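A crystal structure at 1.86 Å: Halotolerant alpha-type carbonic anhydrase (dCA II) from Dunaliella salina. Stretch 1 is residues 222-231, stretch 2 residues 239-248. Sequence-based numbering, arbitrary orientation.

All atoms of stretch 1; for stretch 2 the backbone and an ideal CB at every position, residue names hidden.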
# COMPACT_ATOMS: atom_id res chain seq x y z
N LEU A 222 12.22 11.73 -1.37
CA LEU A 222 11.60 11.29 -0.13
C LEU A 222 10.43 12.19 0.21
O LEU A 222 9.86 12.06 1.28
CB LEU A 222 12.58 11.34 1.02
CG LEU A 222 13.74 10.35 0.84
CD1 LEU A 222 14.61 10.41 2.09
CD2 LEU A 222 13.20 8.94 0.63
N LYS A 223 10.07 13.10 -0.69
CA LYS A 223 8.92 13.98 -0.39
C LYS A 223 7.63 13.20 -0.17
O LYS A 223 7.26 12.40 -1.01
CB LYS A 223 8.67 14.96 -1.55
CG LYS A 223 9.70 16.10 -1.56
CD LYS A 223 9.46 17.10 -2.74
CE LYS A 223 9.87 16.52 -4.09
NZ LYS A 223 10.11 17.58 -5.21
N TYR A 224 6.94 13.42 0.93
CA TYR A 224 5.67 12.73 1.10
C TYR A 224 4.64 13.53 1.92
O TYR A 224 4.98 14.43 2.69
CB TYR A 224 5.88 11.34 1.75
CG TYR A 224 6.16 11.32 3.25
CD1 TYR A 224 7.47 11.29 3.74
CD2 TYR A 224 5.12 11.27 4.18
CE1 TYR A 224 7.75 11.21 5.13
CE2 TYR A 224 5.39 11.19 5.59
CZ TYR A 224 6.70 11.17 6.05
OH TYR A 224 7.01 11.16 7.41
N ALA A 225 3.39 13.11 1.81
CA ALA A 225 2.30 13.73 2.53
C ALA A 225 1.88 12.72 3.62
O ALA A 225 1.63 11.57 3.30
CB ALA A 225 1.13 13.96 1.58
N GLY A 226 1.79 13.15 4.86
CA GLY A 226 1.38 12.25 5.91
C GLY A 226 0.07 12.70 6.57
O GLY A 226 -0.17 13.89 6.72
N TYR A 227 -0.77 11.76 7.00
CA TYR A 227 -2.01 12.16 7.66
C TYR A 227 -2.53 10.94 8.41
O TYR A 227 -2.00 9.80 8.22
CB TYR A 227 -3.05 12.64 6.62
CG TYR A 227 -3.64 11.55 5.74
CD1 TYR A 227 -2.98 11.06 4.61
CD2 TYR A 227 -4.88 10.98 6.08
CE1 TYR A 227 -3.52 10.04 3.80
CE2 TYR A 227 -5.46 9.96 5.28
CZ TYR A 227 -4.77 9.50 4.14
OH TYR A 227 -5.34 8.50 3.40
N ASP A 228 -3.53 11.16 9.26
CA ASP A 228 -4.12 10.07 10.05
C ASP A 228 -5.30 9.43 9.27
O ASP A 228 -6.27 10.11 8.93
CB ASP A 228 -4.64 10.59 11.38
CG ASP A 228 -3.51 11.03 12.34
OD1 ASP A 228 -3.79 11.95 13.15
OD2 ASP A 228 -2.38 10.49 12.30
N GLY A 229 -5.22 8.12 9.01
CA GLY A 229 -6.29 7.55 8.22
C GLY A 229 -6.70 6.16 8.61
O GLY A 229 -6.55 5.76 9.74
N SER A 230 -7.12 5.39 7.61
CA SER A 230 -7.67 4.08 7.83
C SER A 230 -7.23 3.02 6.84
O SER A 230 -6.55 3.33 5.87
CB SER A 230 -9.19 4.20 7.70
OG SER A 230 -9.63 4.19 6.33
N LEU A 231 -7.61 1.77 7.10
CA LEU A 231 -7.40 0.71 6.10
C LEU A 231 -8.33 1.15 4.94
O LEU A 231 -9.41 1.75 5.18
CB LEU A 231 -7.93 -0.67 6.58
CG LEU A 231 -7.16 -1.17 7.81
CD1 LEU A 231 -7.78 -2.46 8.35
CD2 LEU A 231 -5.76 -1.41 7.38
N UNK A 239 -6.70 3.06 12.10
CA UNK A 239 -5.45 2.80 12.84
C UNK A 239 -4.25 2.87 11.94
O UNK A 239 -3.24 2.17 12.14
CB UNK A 239 -5.50 1.43 13.52
N UNK A 240 -4.31 3.76 10.95
CA UNK A 240 -3.19 3.89 10.02
C UNK A 240 -2.54 5.25 9.91
O UNK A 240 -3.22 6.24 9.64
CB UNK A 240 -3.66 3.48 8.62
N UNK A 241 -1.21 5.31 10.10
CA UNK A 241 -0.50 6.57 9.87
C UNK A 241 -0.08 6.44 8.37
O UNK A 241 0.69 5.53 8.01
CB UNK A 241 0.68 6.77 10.82
N UNK A 242 -0.61 7.32 7.52
CA UNK A 242 -0.33 7.25 6.10
C UNK A 242 0.88 8.10 5.71
O UNK A 242 1.10 9.19 6.26
CB UNK A 242 -1.56 7.69 5.31
N UNK A 243 1.65 7.60 4.75
CA UNK A 243 2.81 8.33 4.22
C UNK A 243 2.70 8.14 2.69
O UNK A 243 3.11 7.12 2.15
CB UNK A 243 4.14 7.82 4.78
N UNK A 244 2.13 9.12 2.00
CA UNK A 244 1.97 9.02 0.55
C UNK A 244 3.06 9.83 -0.18
O UNK A 244 3.04 11.05 -0.12
CB UNK A 244 0.58 9.51 0.14
N UNK A 245 4.03 9.15 -0.79
CA UNK A 245 5.12 9.81 -1.51
C UNK A 245 4.57 10.49 -2.73
O UNK A 245 3.87 9.89 -3.48
CB UNK A 245 6.22 8.82 -1.90
N UNK A 246 4.96 11.74 -2.94
CA UNK A 246 4.42 12.51 -4.04
C UNK A 246 5.20 12.45 -5.36
O UNK A 246 4.70 12.94 -6.35
CB UNK A 246 4.32 13.97 -3.60
N UNK A 247 6.38 11.85 -5.40
CA UNK A 247 7.12 11.69 -6.64
C UNK A 247 6.85 10.27 -7.09
O UNK A 247 7.16 9.30 -6.38
CB UNK A 247 8.61 11.97 -6.47
N UNK A 248 6.27 10.12 -8.28
CA UNK A 248 5.99 8.76 -8.74
C UNK A 248 7.12 7.99 -9.41
O UNK A 248 8.14 8.56 -9.81
CB UNK A 248 4.82 8.82 -9.72

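The two stretches run antiparallel as neighbouring strands, and alternate positions of stretch 2 fall on opposite faces of the sheet: 240, 242 and 244 with Ala 225 and Tyr 227, 241, 243 and 245 with Tyr 224 and Asp 228.

Position 239 precedes the strand. Its CA-to-CB bond points away from stretch 1, and no atom of that stretch lies within 5.5 Å of the ideal CB, so many residues would fit. It is Arg 239, whose long chain brings NH1 to 4.3 Å from Leu 231 CD1.

Position 240 pairs with Gly 229. Its backbone is bonded both ways, Gly 229 N to the O of 240 at 2.8 Å and the N of 240 to Gly 229 O at 3.2 Å. The CB looks onto the chain of Ser 230 and Leu 231, so a compact apolar residue suits, with valine, isoleucine or threonine favoured by the extended backbone. Val 240 places CG2 4.1 Å from Leu 231 CD2.

Position 241 lies across from Asp 228, whose OD2 is 5.0 Å from the ideal CB. A carboxylate invites a positive charge, and that spacing calls for a long chain, lysine or arginine. Lys 241 reaches back so that NZ donates to Asp 228 OD2 at 2.7 Å, a salt bridge.

Position 242 faces Gly 229, which leaves space beside its own backbone, and Tyr 227, whose CE1 is a tight 3.4 Å from the ideal CB. Nearby, Ser 230 O is an acceptor. A flat side chain carrying a donor suits best. Trp 242 answers on each count: NE1 donates to Ser 230 O at 2.9 Å, CD1 lies 3.7 Å from Gly 229 CA, and the five-membered ring is near parallel to the Tyr 227 ring, though slid apart from it. A CB on residue 229 would come 2.7 Å from Trp 242 CD1, a clash that glycine avoids.

Position 243 lies opposite Gly 226, with Tyr 224 CD2 3.6 Å from the ideal CB. A planar residue, aromatic or histidine, could use the tyrosine ring. His 243 sets CD2 3.4 Å from Tyr 224 CE2, the rings meeting obliquely.

Position 244 pairs with Ala 225, two backbone bonds of 2.8 Å joining N of each to O of the other. The small alanine leaves room for a branched aliphatic residue. Val 244 fits, its CG2 at the edge of the Tyr 227 ring.

Position 245 pairs closely with Tyr 224, CA to CA 4.0 Å. An apolar, preferably aromatic residue could cover Tyr 224 CB and reach Leu 222. In Phe 245 the ring centroid lies 3.8 Å from Tyr 224 CB, a CH-pi contact over its face, and CE1 is 4.3 Å from Leu 222 CD2.

Position 246 donates its N to Lys 223 O at 3.1 Å; with CB sideways, small polar residues suit. Thr 246 sets OG1 3.6 Å from Lys 223 CB.

At position 247 CA-to-CB points toward stretch 1, the ideal CB 5.3 Å from Lys 223 CE, so a small or medium side chain, polar or apolar, would suit. Thr 247 puts OG1 3.9 Å from Lys 223 CE. At position 248 nothing of stretch 1 lies within 5.5 Å of the ideal CB, so it sets no preference; phi of -83° admits proline among others, and Pro 248 makes no contact.

Stretch 2 239-248: RVKWHVFTTP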
# COMPACT_ATOMS: atom_id res chain seq x y z
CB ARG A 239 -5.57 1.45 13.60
CG ARG A 239 -5.69 0.20 12.73
CD ARG A 239 -6.25 -1.01 13.58
NE ARG A 239 -6.45 -2.21 12.76
CZ ARG A 239 -5.54 -3.15 12.53
NH1 ARG A 239 -5.90 -4.17 11.82
NH2 ARG A 239 -4.27 -3.08 12.99
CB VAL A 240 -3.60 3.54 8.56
CG1 VAL A 240 -2.39 3.75 7.61
CG2 VAL A 240 -4.06 2.10 8.48
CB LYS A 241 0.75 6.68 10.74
CG LYS A 241 0.44 6.71 12.21
CD LYS A 241 -0.63 7.73 12.58
CE LYS A 241 -0.71 7.86 14.09
NZ LYS A 241 -1.80 8.87 14.41
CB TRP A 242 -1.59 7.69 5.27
CG TRP A 242 -2.58 6.57 5.08
CD1 TRP A 242 -3.71 6.28 5.83
CD2 TRP A 242 -2.47 5.55 4.12
NE1 TRP A 242 -4.32 5.15 5.36
CE2 TRP A 242 -3.57 4.68 4.30
CE3 TRP A 242 -1.55 5.29 3.09
CZ2 TRP A 242 -3.78 3.55 3.49
CZ3 TRP A 242 -1.75 4.19 2.28
CH2 TRP A 242 -2.87 3.32 2.49
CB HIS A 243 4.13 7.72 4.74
CG HIS A 243 4.18 7.53 6.22
ND1 HIS A 243 3.43 6.57 6.88
CD2 HIS A 243 4.87 8.19 7.19
CE1 HIS A 243 3.63 6.67 8.18
NE2 HIS A 243 4.50 7.64 8.40
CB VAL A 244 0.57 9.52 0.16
CG1 VAL A 244 0.36 9.34 -1.32
CG2 VAL A 244 -0.47 8.72 0.93
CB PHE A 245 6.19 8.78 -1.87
CG PHE A 245 6.95 8.35 -0.66
CD1 PHE A 245 8.21 8.87 -0.40
CD2 PHE A 245 6.31 7.57 0.33
CE1 PHE A 245 8.88 8.63 0.83
CE2 PHE A 245 6.94 7.32 1.57
CZ PHE A 245 8.24 7.84 1.82
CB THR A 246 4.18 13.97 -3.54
OG1 THR A 246 5.37 14.49 -2.97
CG2 THR A 246 3.09 13.95 -2.45
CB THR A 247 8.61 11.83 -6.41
OG1 THR A 247 8.88 13.10 -5.80
CG2 THR A 247 9.36 11.68 -7.72
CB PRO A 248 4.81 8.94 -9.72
CG PRO A 248 5.00 10.35 -10.25
CD PRO A 248 5.74 11.16 -9.19
O HOH W 1 8.35 11.43 -3.23
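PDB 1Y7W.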